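Local coordinates for protein carbonic anhydrase (Unidentified, PDB 3R1W) that probably catalyses the reversible hydration of carbon dioxide to bicarbonate, as a three-subunit, gamma-class enzyme built on a left-handed beta-helix, at residues V111-G114 with M115-I119; R165-F168 with T169-A172; R177-D180 with K181-E185. One frame throughout, in Å; residues are numbered along the deposited sequence.

Contact 1: residues V111-G114 with M115-I119; sequences VLIG and MKSMI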
loop_
_atom_site.group_PDB
_atom_site.type_symbol
_atom_site.label_atom_id
_atom_site.label_comp_id
_atom_site.label_asym_id
_atom_site.label_seq_id
_atom_site.Cartn_x
_atom_site.Cartn_y
_atom_site.Cartn_z
ATOM N N VAL B 111 -21.830 -2.048 0.485
ATOM C CA VAL B 111 -20.919 -1.784 1.588
ATOM C C VAL B 111 -19.817 -0.842 1.102
ATOM O O VAL B 111 -19.328 -0.982 -0.022
ATOM C CB VAL B 111 -20.294 -3.104 2.104
ATOM C CG1 VAL B 111 -19.196 -2.832 3.109
ATOM C CG2 VAL B 111 -21.376 -4.003 2.721
ATOM N N LEU B 112 -19.455 0.124 1.945
ATOM C CA LEU B 112 -18.351 1.037 1.677
ATOM C C LEU B 112 -17.182 0.663 2.565
ATOM O O LEU B 112 -17.272 0.781 3.786
ATOM C CB LEU B 112 -18.764 2.470 2.012
ATOM C CG LEU B 112 -18.801 3.551 0.940
ATOM C CD1 LEU B 112 -19.115 4.894 1.595
ATOM C CD2 LEU B 112 -17.480 3.620 0.188
ATOM N N ILE B 113 -16.083 0.223 1.966
ATOM C CA ILE B 113 -14.869 -0.026 2.737
ATOM C C ILE B 113 -13.891 1.116 2.466
ATOM O O ILE B 113 -13.406 1.265 1.352
ATOM C CB ILE B 113 -14.254 -1.400 2.400
ATOM C CG1 ILE B 113 -15.191 -2.517 2.878
ATOM C CG2 ILE B 113 -12.883 -1.566 3.068
ATOM C CD1 ILE B 113 -15.094 -3.755 2.074
ATOM N N GLY B 114 -13.635 1.942 3.480
ATOM C CA GLY B 114 -12.814 3.130 3.302
ATOM C C GLY B 114 -11.391 2.833 2.883
ATOM O O GLY B 114 -10.853 1.754 3.152
ATOM N N MET B 115 -10.759 3.799 2.229
ATOM C CA MET B 115 -9.374 3.607 1.821
ATOM C C MET B 115 -8.489 3.342 3.037
ATOM O O MET B 115 -8.684 3.919 4.107
ATOM C CB MET B 115 -8.859 4.806 1.015
ATOM C CG MET B 115 -9.116 6.141 1.660
ATOM S SD MET B 115 -8.750 7.538 0.554
ATOM C CE MET B 115 -9.227 8.848 1.687
ATOM N N LYS B 116 -7.537 2.432 2.867
ATOM C CA LYS B 116 -6.537 2.161 3.883
ATOM C C LYS B 116 -7.107 1.415 5.087
ATOM O O LYS B 116 -6.429 1.271 6.105
ATOM C CB LYS B 116 -5.921 3.484 4.342
ATOM C CG LYS B 116 -4.585 3.359 5.001
ATOM C CD LYS B 116 -3.524 3.183 3.962
ATOM C CE LYS B 116 -2.466 4.273 4.059
ATOM N NZ LYS B 116 -1.333 3.924 3.159
ATOM N N SER B 117 -8.347 0.943 4.985
ATOM C CA SER B 117 -8.906 0.147 6.069
ATOM C C SER B 117 -8.434 -1.298 5.946
ATOM O O SER B 117 -7.925 -1.713 4.900
ATOM C CB SER B 117 -10.431 0.241 6.117
ATOM O OG SER B 117 -11.030 -0.348 4.986
ATOM N N MET B 118 -8.593 -2.054 7.024
ATOM C CA MET B 118 -8.122 -3.430 7.074
ATOM C C MET B 118 -9.197 -4.290 7.725
ATOM O O MET B 118 -9.684 -3.962 8.806
ATOM C CB MET B 118 -6.808 -3.507 7.865
ATOM C CG MET B 118 -6.294 -4.920 8.059
ATOM S SD MET B 118 -4.551 -4.973 8.532
ATOM C CE MET B 118 -3.752 -4.519 7.021
ATOM N N ILE B 119 -9.597 -5.359 7.041
ATOM C CA ILE B 119 -10.609 -6.276 7.569
ATOM C C ILE B 119 -9.970 -7.651 7.670
ATOM O O ILE B 119 -9.504 -8.190 6.669
ATOM C CB ILE B 119 -11.819 -6.398 6.629
ATOM C CG1 ILE B 119 -12.219 -5.035 6.057
ATOM C CG2 ILE B 119 -12.992 -7.075 7.341
ATOM C CD1 ILE B 119 -12.641 -4.032 7.086
#
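The first torsion of S117 (66°) tucks OG between its own backbone N and carbonyl carbon, which turns the hydroxyl back over the bend to the carbonyl oxygen of G114. I113 sends CG2 anti to its backbone N, and that methyl ends up beside the same hydroxyl. The modelled separation of I113 CG2 and S117 OG, 2.9 Å, is short for a carbon and an oxygen and is best treated with caution.

G114 O is the acceptor here, and S117 grips it twice. The hydroxyl OG donates to G114 O over 2.8 Å, arriving in the carbonyl plane on a lone pair. The amide of the same residue closes the turn, S117 N to G114 O at 3.2 Å with an N-H...O angle of 151°, but it approaches from above the carbonyl plane, 41° out of it. One residue thus holds the oxygen from two directions, and its hydroxyl is used inside the bend.

M115 and K116 occupy the two corners of the turn, with K116 at positive phi. M115 keeps CB against the carbonyl carbon of G114, and its side chain packs on M118 of the second subunit. K116 NZ reaches the carbonyl oxygen of Q99 of that subunit, and also OE1 of Q99 in its own chain, so the corner sits at the trimer interface.

The bend from G114 to S117 is a type II beta turn. It carries the chain from strand 111-113 into strand 118-119, which lies in another of the sheets, and such corners are characteristic of the left-handed beta-helix built from hexapeptide repeats.

Contact 2: residues R165-F168 with T169-A172; sequences RSFF and TYGA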
loop_
_atom_site.group_PDB
_atom_site.type_symbol
_atom_site.label_atom_id
_atom_site.label_comp_id
_atom_site.label_asym_id
_atom_site.label_seq_id
_atom_site.Cartn_x
_atom_site.Cartn_y
_atom_site.Cartn_z
ATOM N N ARG B 165 -27.304 5.640 2.722
ATOM C CA ARG B 165 -27.916 4.425 2.214
ATOM C C ARG B 165 -27.999 4.457 0.688
ATOM O O ARG B 165 -27.717 3.477 0.024
ATOM C CB ARG B 165 -29.312 4.222 2.795
ATOM C CG ARG B 165 -29.841 2.815 2.632
ATOM C CD ARG B 165 -30.760 2.659 1.420
ATOM N NE ARG B 165 -30.779 1.272 0.974
ATOM C CZ ARG B 165 -30.803 0.891 -0.294
ATOM N NH1 ARG B 165 -30.844 1.792 -1.262
ATOM N NH2 ARG B 165 -30.800 -0.392 -0.586
ATOM N N SER B 166 -28.397 5.595 0.138
ATOM C CA SER B 166 -28.518 5.708 -1.316
ATOM C C SER B 166 -27.144 5.720 -1.989
ATOM O O SER B 166 -27.024 5.370 -3.162
ATOM C CB SER B 166 -29.337 6.943 -1.720
ATOM O OG SER B 166 -28.583 8.134 -1.580
ATOM N N PHE B 167 -26.107 6.101 -1.248
ATOM C CA PHE B 167 -24.777 6.221 -1.849
ATOM C C PHE B 167 -24.138 4.877 -2.189
ATOM O O PHE B 167 -23.320 4.799 -3.100
ATOM C CB PHE B 167 -23.830 7.050 -0.976
ATOM C CG PHE B 167 -22.483 7.281 -1.603
ATOM C CD1 PHE B 167 -22.301 8.288 -2.545
ATOM C CD2 PHE B 167 -21.400 6.476 -1.264
ATOM C CE1 PHE B 167 -21.061 8.505 -3.127
ATOM C CE2 PHE B 167 -20.152 6.686 -1.845
ATOM C CZ PHE B 167 -19.986 7.704 -2.784
ATOM N N PHE B 168 -24.493 3.818 -1.463
ATOM C CA PHE B 168 -23.900 2.514 -1.761
ATOM C C PHE B 168 -24.100 2.187 -3.242
ATOM O O PHE B 168 -23.168 1.778 -3.936
ATOM C CB PHE B 168 -24.525 1.401 -0.918
ATOM C CG PHE B 168 -24.268 1.524 0.563
ATOM C CD1 PHE B 168 -22.975 1.544 1.061
ATOM C CD2 PHE B 168 -25.330 1.571 1.460
ATOM C CE1 PHE B 168 -22.739 1.648 2.425
ATOM C CE2 PHE B 168 -25.106 1.671 2.820
ATOM C CZ PHE B 168 -23.808 1.702 3.309
ATOM N N THR B 169 -25.331 2.357 -3.713
ATOM C CA THR B 169 -25.687 2.026 -5.084
ATOM C C THR B 169 -25.230 3.111 -6.046
ATOM O O THR B 169 -24.748 2.816 -7.131
ATOM C CB THR B 169 -27.214 1.829 -5.222
ATOM O OG1 THR B 169 -27.587 0.618 -4.556
ATOM C CG2 THR B 169 -27.608 1.738 -6.676
ATOM N N TYR B 170 -25.379 4.374 -5.652
ATOM C CA TYR B 170 -24.869 5.457 -6.495
ATOM C C TYR B 170 -23.356 5.341 -6.743
ATOM O O TYR B 170 -22.894 5.447 -7.881
ATOM C CB TYR B 170 -25.163 6.844 -5.914
ATOM C CG TYR B 170 -24.442 7.908 -6.718
ATOM C CD1 TYR B 170 -24.982 8.382 -7.903
ATOM C CD2 TYR B 170 -23.187 8.379 -6.332
ATOM C CE1 TYR B 170 -24.320 9.318 -8.661
ATOM C CE2 TYR B 170 -22.526 9.316 -7.077
ATOM C CZ TYR B 170 -23.095 9.785 -8.245
ATOM O OH TYR B 170 -22.431 10.719 -9.007
ATOM N N GLY B 171 -22.596 5.167 -5.665
ATOM C CA GLY B 171 -21.143 5.126 -5.749
ATOM C C GLY B 171 -20.669 3.931 -6.549
ATOM O O GLY B 171 -19.787 4.045 -7.409
ATOM N N ALA B 172 -21.251 2.771 -6.264
ATOM C CA ALA B 172 -20.933 1.568 -7.024
ATOM C C ALA B 172 -21.261 1.769 -8.500
ATOM O O ALA B 172 -20.502 1.355 -9.374
ATOM C CB ALA B 172 -21.672 0.359 -6.456
HETATM O O HOH W 1 -27.701 1.885 -2.116
#
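F167 meets G171 and Y170 across one turn of the alpha-helix 162-184, the long C-terminal helix that runs along the outside of the beta-helix. G171 CA sits over one face of the F167 ring, 4.3 Å from the ring centroid and 17° off its normal, a CH-pi contact displaced toward the rim. Having only hydrogens on its CA, the glycine lets the ring lie flat against the backbone. The other neighbour comes in at a slant: F167 CE1 touches Y170 CD2 at 3.8 Å, near the plane of the tyrosine ring and at its edge. Both aromatic residues put CG anti to the backbone N (chi1 -176° for F167 and 172° for Y170), which sends the two rings out from the same flank of the helix.

Beneath the side chains, successive i to i+4 bonds fix their spacing. Y170 N donates to S166 O at 3.1 Å. The next bond, from G171 N to F167 O, is shorter at 2.7 Å, while A172 N reaches F168 O at 3.2 Å.

Further out, Y81 of the second subunit meets the F167 ring edge-to-face, packs against the Y170 ring, and bonds through its hydroxyl to S166 OG, which also bonds to K163 O. F168 turns to the beta-helix, packing on L112, R110, E128 and I160. R165 forms a salt bridge to E128 through NH2.

On the flank carrying R165 and T169 a water spans the turn, donating to R165 O at 2.7 Å and hydrogen-bonded to T169 OG1 at 2.8 Å.

Contact 3: residues R177-D180 with K181-E185; sequences RLKD and KHLAE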
loop_
_atom_site.group_PDB
_atom_site.type_symbol
_atom_site.label_atom_id
_atom_site.label_comp_id
_atom_site.label_asym_id
_atom_site.label_seq_id
_atom_site.Cartn_x
_atom_site.Cartn_y
_atom_site.Cartn_z
ATOM N N ARG B 177 -19.656 2.972 -14.344
ATOM C CA ARG B 177 -19.494 3.888 -15.462
ATOM C C ARG B 177 -18.027 4.248 -15.701
ATOM O O ARG B 177 -17.596 4.355 -16.847
ATOM C CB ARG B 177 -20.345 5.155 -15.278
ATOM C CG ARG B 177 -21.841 4.913 -15.420
ATOM C CD ARG B 177 -22.608 6.230 -15.496
ATOM N NE ARG B 177 -22.378 7.061 -14.316
ATOM C CZ ARG B 177 -23.059 6.942 -13.181
ATOM N NH1 ARG B 177 -24.011 6.023 -13.075
ATOM N NH2 ARG B 177 -22.789 7.735 -12.151
ATOM N N LEU B 178 -17.263 4.421 -14.620
ATOM C CA LEU B 178 -15.857 4.804 -14.729
ATOM C C LEU B 178 -15.070 3.659 -15.345
ATOM O O LEU B 178 -14.219 3.850 -16.224
ATOM C CB LEU B 178 -15.287 5.122 -13.346
ATOM C CG LEU B 178 -13.833 5.586 -13.350
ATOM C CD1 LEU B 178 -13.677 6.838 -14.228
ATOM C CD2 LEU B 178 -13.362 5.840 -11.910
ATOM N N LYS B 179 -15.331 2.436 -14.900
ATOM C CA LYS B 179 -14.626 1.296 -15.480
ATOM C C LYS B 179 -14.956 1.077 -16.968
ATOM O O LYS B 179 -14.106 0.604 -17.705
ATOM C CB LYS B 179 -14.801 0.002 -14.667
ATOM C CG LYS B 179 -16.209 -0.548 -14.600
ATOM C CD LYS B 179 -16.480 -1.576 -15.674
ATOM C CE LYS B 179 -17.937 -2.058 -15.593
ATOM N NZ LYS B 179 -18.470 -2.688 -16.831
ATOM N N ASP B 180 -16.164 1.434 -17.419
ATOM C CA ASP B 180 -16.417 1.345 -18.842
ATOM C C ASP B 180 -15.517 2.307 -19.620
ATOM O O ASP B 180 -15.106 2.002 -20.735
ATOM C CB ASP B 180 -17.904 1.594 -19.138
ATOM C CG ASP B 180 -18.781 0.416 -18.724
ATOM O OD1 ASP B 180 -18.264 -0.719 -18.675
ATOM O OD2 ASP B 180 -19.989 0.619 -18.469
ATOM N N LYS B 181 -15.220 3.464 -19.037
ATOM C CA LYS B 181 -14.340 4.422 -19.691
ATOM C C LYS B 181 -12.914 3.892 -19.745
ATOM O O LYS B 181 -12.228 4.031 -20.749
ATOM C CB LYS B 181 -14.367 5.779 -18.991
ATOM C CG LYS B 181 -15.734 6.450 -18.986
ATOM C CD LYS B 181 -15.659 7.807 -18.305
ATOM C CE LYS B 181 -16.962 8.571 -18.414
ATOM N NZ LYS B 181 -16.860 9.896 -17.741
ATOM N N HIS B 182 -12.466 3.297 -18.648
ATOM C CA HIS B 182 -11.136 2.704 -18.610
ATOM C C HIS B 182 -11.022 1.521 -19.587
ATOM O O HIS B 182 -9.983 1.337 -20.231
ATOM C CB HIS B 182 -10.779 2.294 -17.181
ATOM C CG HIS B 182 -10.233 3.410 -16.345
ATOM N ND1 HIS B 182 -10.995 4.480 -15.920
ATOM C CD2 HIS B 182 -8.988 3.618 -15.858
ATOM C CE1 HIS B 182 -10.242 5.298 -15.201
ATOM N NE2 HIS B 182 -9.018 4.791 -15.151
ATOM N N LEU B 183 -12.095 0.744 -19.723
ATOM C CA LEU B 183 -12.128 -0.324 -20.725
ATOM C C LEU B 183 -12.039 0.244 -22.132
ATOM O O LEU B 183 -11.346 -0.297 -23.004
ATOM C CB LEU B 183 -13.405 -1.151 -20.591
ATOM C CG LEU B 183 -13.423 -2.184 -19.466
ATOM C CD1 LEU B 183 -14.845 -2.643 -19.211
ATOM C CD2 LEU B 183 -12.516 -3.373 -19.778
ATOM N N ALA B 184 -12.745 1.343 -22.355
ATOM C CA ALA B 184 -12.738 1.981 -23.659
ATOM C C ALA B 184 -11.342 2.472 -24.025
ATOM O O ALA B 184 -11.026 2.597 -25.204
ATOM C CB ALA B 184 -13.753 3.134 -23.703
ATOM N N GLU B 185 -10.512 2.749 -23.016
ATOM C CA GLU B 185 -9.136 3.185 -23.254
ATOM C C GLU B 185 -8.189 2.014 -23.496
ATOM O O GLU B 185 -7.042 2.208 -23.913
ATOM C CB GLU B 185 -8.606 4.021 -22.078
ATOM C CG GLU B 185 -9.378 5.305 -21.804
ATOM C CD GLU B 185 -9.184 6.378 -22.872
ATOM O OE1 GLU B 185 -8.153 6.381 -23.577
ATOM O OE2 GLU B 185 -10.076 7.229 -23.001
#
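The backbone bonds first: H182 N reaches L178 O at 3.0 Å, L183 N reaches K179 O, and A184 N reaches D180 O, as in regular alpha-helix. Around K181 N the pattern blurs into two weak bonds, to R177 O and L178 O.

A side-chain bond doubles one of these. The ring of H182 folds back so that ND1 also donates to L178 O, at 3.3 Å and 152°, from above the carbonyl plane but nearly within its own ring plane.

Two pairs of side chains lie alongside each other: L178 with H182, CD1 3.9 Å from CE1, and the aliphatic part of K179 with L183, CD 4.0 Å from CD1. W47 meets the H182 ring edge-to-face, and Y15 of the second subunit also packs on it.

Charge comes last. K179, bent at chi2 (94°), curls round to D180, where NZ and OD1 form a salt bridge of 2.7 Å, on the syn side but tilted out of the carboxylate plane. The same NZ pairs with D43 and donates to R25 O. With two carboxylates and a carbonyl around it, the ammonium group of this buried lysine would probably be kept charged.

The three contacts follow one another along the chain, the first within the beta-helix and the other two on helix 162-184. Contact 1 and contact 2 have centres 15 Å apart and touch where F168 CE1 lies 3.7 Å from L112 N, which places the start of the helix against strand 111-113. Contacts 2 and 3, centres 19 Å apart, meet lightly through Y170 and R177. Contact 3 packs on strand 27-28, at the far edge of the same sheet, and stays about 13 Å from contact 1 at the nearest atoms. The helix therefore runs back across the coils toward the first ones, and all three contacts also touch the second subunit.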